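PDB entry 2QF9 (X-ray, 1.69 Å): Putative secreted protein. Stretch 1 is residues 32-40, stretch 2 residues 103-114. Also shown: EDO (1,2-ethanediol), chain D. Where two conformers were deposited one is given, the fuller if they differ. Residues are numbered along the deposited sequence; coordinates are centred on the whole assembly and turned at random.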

# COMPACT_ATOMS: atom_id res chain seq x y z
N ASP A 32 -6.50 -0.44 15.01
CA ASP A 32 -5.98 -0.01 16.31
C ASP A 32 -7.07 0.14 17.38
O ASP A 32 -6.76 0.36 18.56
N ARG A 33 -8.34 0.00 16.98
CA ARG A 33 -9.47 0.29 17.88
C ARG A 33 -10.23 -0.96 18.33
O ARG A 33 -11.12 -0.88 19.21
N THR A 34 -9.94 -2.09 17.70
CA THR A 34 -10.59 -3.34 18.03
C THR A 34 -9.65 -4.54 17.96
O THR A 34 -8.65 -4.50 17.23
N ASP A 35 -9.99 -5.59 18.71
CA ASP A 35 -9.29 -6.87 18.61
C ASP A 35 -10.01 -7.85 17.69
O ASP A 35 -9.54 -8.97 17.49
N ASP A 36 -11.13 -7.43 17.11
CA ASP A 36 -11.97 -8.35 16.34
C ASP A 36 -11.26 -8.88 15.09
O ASP A 36 -10.87 -8.10 14.22
N GLU A 37 -11.12 -10.20 15.00
CA GLU A 37 -10.34 -10.81 13.90
C GLU A 37 -10.95 -10.60 12.50
O GLU A 37 -10.23 -10.30 11.54
N GLU A 38 -12.27 -10.76 12.38
CA GLU A 38 -12.96 -10.62 11.09
C GLU A 38 -12.83 -9.22 10.53
O GLU A 38 -12.45 -9.04 9.36
N VAL A 39 -13.10 -8.23 11.37
CA VAL A 39 -12.99 -6.82 10.93
C VAL A 39 -11.53 -6.44 10.71
O VAL A 39 -11.20 -5.78 9.72
N ARG A 40 -10.63 -6.87 11.60
CA ARG A 40 -9.20 -6.61 11.38
C ARG A 40 -8.69 -7.21 10.07
O ARG A 40 -7.90 -6.56 9.37
N LYS A 103 -14.28 10.68 14.62
CA LYS A 103 -15.18 9.88 15.44
C LYS A 103 -14.70 8.44 15.47
O LYS A 103 -14.62 7.83 16.54
N LEU A 104 -14.35 7.91 14.30
CA LEU A 104 -13.88 6.52 14.20
C LEU A 104 -12.73 6.24 15.17
O LEU A 104 -12.72 5.21 15.86
N GLY A 105 -11.80 7.19 15.22
CA GLY A 105 -10.62 7.11 16.07
C GLY A 105 -10.91 7.18 17.56
O GLY A 105 -10.02 6.83 18.36
N THR A 106 -12.12 7.62 17.93
CA THR A 106 -12.53 7.71 19.35
C THR A 106 -13.29 6.46 19.85
O THR A 106 -13.48 6.28 21.06
N LEU A 107 -13.74 5.62 18.91
CA LEU A 107 -14.53 4.43 19.25
C LEU A 107 -13.67 3.21 19.57
O LEU A 107 -12.49 3.16 19.19
N ASP A 108 -14.29 2.22 20.22
CA ASP A 108 -13.62 1.00 20.68
C ASP A 108 -14.44 -0.24 20.33
O ASP A 108 -15.67 -0.16 20.25
N GLY A 109 -13.75 -1.37 20.14
CA GLY A 109 -14.40 -2.67 20.02
C GLY A 109 -15.55 -2.66 19.04
O GLY A 109 -15.42 -2.13 17.93
N LYS A 110 -16.69 -3.20 19.46
CA LYS A 110 -17.79 -3.39 18.52
C LYS A 110 -18.29 -2.07 17.93
O LYS A 110 -18.67 -2.02 16.76
N GLN A 111 -18.31 -1.01 18.73
CA GLN A 111 -18.77 0.28 18.23
C GLN A 111 -17.86 0.79 17.10
O GLN A 111 -18.35 1.32 16.09
N ALA A 112 -16.55 0.62 17.27
CA ALA A 112 -15.59 0.97 16.20
C ALA A 112 -15.79 0.08 14.97
O ALA A 112 -15.73 0.57 13.83
N GLU A 113 -16.00 -1.22 15.18
CA GLU A 113 -16.26 -2.14 14.07
C GLU A 113 -17.47 -1.69 13.26
O GLU A 113 -17.41 -1.56 12.02
N VAL A 114 -18.57 -1.42 13.96
CA VAL A 114 -19.82 -1.02 13.29
C VAL A 114 -19.60 0.28 12.51
O VAL A 114 -20.00 0.40 11.35

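A loop that leads into a helix often docks through a few polar side chains that reach for backbone carbonyls and carboxylates, and this pair of stretches is a compact example. Arg33 points toward stretch 2 and covers most of the ground. With chi1 to chi3 all m, its chain curls along the partner: Arg33 CB packs 3.7 Å from Ala112 CB, while Arg33 NE donates to Leu107 O at 2.7 Å, near the plane of the guanidinium. Gly105 O lies over one face, 3.3 Å from Arg33 CZ, and NH2 forms a salt bridge with Asp108 OD2 at 3.0 Å. The backbone adds its own clamp, Gly109 N donating to Arg33 O at 2.8 Å.

Thr34, in the t rotamer, does double duty: OG1 donates to Glu113 OE2 (2.6 Å) and accepts from Asp36 N (3.0 Å), tying the loop just ahead of the stretch 1 helix to the helix that carries Glu113. Asp36, also t, caps its helix, OD2 accepting from Val39 N at 2.9 Å; its CB rests 3.3 Å from Glu113 OE2. Ethanediol occupies the helix start, where Glu38 N donates to EDO O2 at 2.8 Å. Val39 (t) closes the contact, CG2 lying 3.9 Å from CG of Glu113, whose aliphatic portion thus packs against valine while its carboxylate serves Thr34.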

# COMPACT_ATOMS: atom_id res chain seq x y z
CB ASP A 32 -5.17 1.29 16.17
CG ASP A 32 -3.72 1.05 15.74
OD1 ASP A 32 -3.32 -0.11 15.47
OD2 ASP A 32 -2.98 2.03 15.67
CB ARG A 33 -10.48 1.25 17.22
CG ARG A 33 -9.97 2.63 16.80
CD ARG A 33 -9.13 3.33 17.86
NE ARG A 33 -9.87 3.60 19.09
CZ ARG A 33 -9.36 4.18 20.17
NH1 ARG A 33 -8.09 4.59 20.18
NH2 ARG A 33 -10.11 4.38 21.24
CB THR A 34 -11.85 -3.58 17.15
OG1 THR A 34 -12.52 -4.76 17.60
CG2 THR A 34 -11.47 -3.71 15.64
CB ASP A 35 -9.11 -7.51 20.00
CG ASP A 35 -8.09 -6.79 20.86
OD1 ASP A 35 -7.09 -6.26 20.31
OD2 ASP A 35 -8.29 -6.74 22.09
CB ASP A 36 -13.27 -7.69 15.93
CG ASP A 36 -14.18 -8.65 15.21
OD1 ASP A 36 -14.70 -9.58 15.88
OD2 ASP A 36 -14.35 -8.50 13.98
CB GLU A 37 -10.06 -12.30 14.19
CG GLU A 37 -9.07 -12.52 15.33
CD GLU A 37 -9.15 -13.92 15.95
OE1 GLU A 37 -8.19 -14.69 15.77
OE2 GLU A 37 -10.16 -14.25 16.63
CB GLU A 38 -14.45 -10.91 11.25
CG GLU A 38 -14.80 -12.36 11.21
CD GLU A 38 -16.29 -12.52 11.30
OE1 GLU A 38 -16.88 -11.94 12.23
OE2 GLU A 38 -16.86 -13.19 10.42
CB VAL A 39 -13.73 -5.86 11.90
CG1 VAL A 39 -13.42 -4.39 11.58
CG2 VAL A 39 -15.23 -6.13 11.82
CB ARG A 40 -8.34 -7.07 12.57
CG ARG A 40 -8.42 -6.11 13.76
CD ARG A 40 -7.69 -6.63 14.99
NE ARG A 40 -6.40 -7.27 14.69
CZ ARG A 40 -5.25 -6.61 14.58
NH1 ARG A 40 -5.19 -5.29 14.73
NH2 ARG A 40 -4.14 -7.27 14.34
CB LYS A 103 -16.63 9.96 14.94
CG LYS A 103 -17.60 9.18 15.79
CD LYS A 103 -19.02 9.37 15.30
CE LYS A 103 -19.88 8.14 15.62
NZ LYS A 103 -20.15 7.99 17.07
CB LEU A 104 -13.43 6.19 12.75
CG LEU A 104 -12.91 4.76 12.52
CD1 LEU A 104 -13.99 3.72 12.81
CD2 LEU A 104 -12.41 4.63 11.10
CB THR A 106 -13.45 8.93 19.64
OG1 THR A 106 -14.73 8.71 19.03
CG2 THR A 106 -12.82 10.25 19.14
CB LEU A 107 -15.50 4.10 18.11
CG LEU A 107 -16.48 5.23 17.78
CD1 LEU A 107 -17.33 4.85 16.58
CD2 LEU A 107 -17.34 5.55 18.98
CB ASP A 108 -13.42 1.04 22.20
CG ASP A 108 -12.34 2.03 22.61
OD1 ASP A 108 -12.68 3.07 23.20
OD2 ASP A 108 -11.15 1.77 22.33
CB LYS A 110 -18.96 -4.16 19.17
CG LYS A 110 -19.93 -4.67 18.11
CD LYS A 110 -20.87 -5.74 18.62
CE LYS A 110 -22.14 -5.16 19.20
NZ LYS A 110 -22.99 -6.29 19.74
CB GLN A 111 -18.86 1.32 19.35
CG GLN A 111 -20.00 1.12 20.33
CD GLN A 111 -20.17 2.32 21.26
OE1 GLN A 111 -19.41 3.29 21.20
NE2 GLN A 111 -21.19 2.27 22.11
CB ALA A 112 -14.15 0.88 16.72
CB GLU A 113 -16.50 -3.56 14.60
CG GLU A 113 -15.28 -4.19 15.26
CD GLU A 113 -15.66 -5.29 16.23
OE1 GLU A 113 -16.57 -6.07 15.89
OE2 GLU A 113 -15.06 -5.36 17.32
CB VAL A 114 -20.95 -0.88 14.33
CG1 VAL A 114 -22.16 -0.11 13.77
CG2 VAL A 114 -21.36 -2.29 14.82
C1 EDO D . -13.52 -12.83 16.67
O1 EDO D . -12.21 -12.22 16.82
C2 EDO D . -13.91 -13.05 15.20
O2 EDO D . -13.83 -11.81 14.48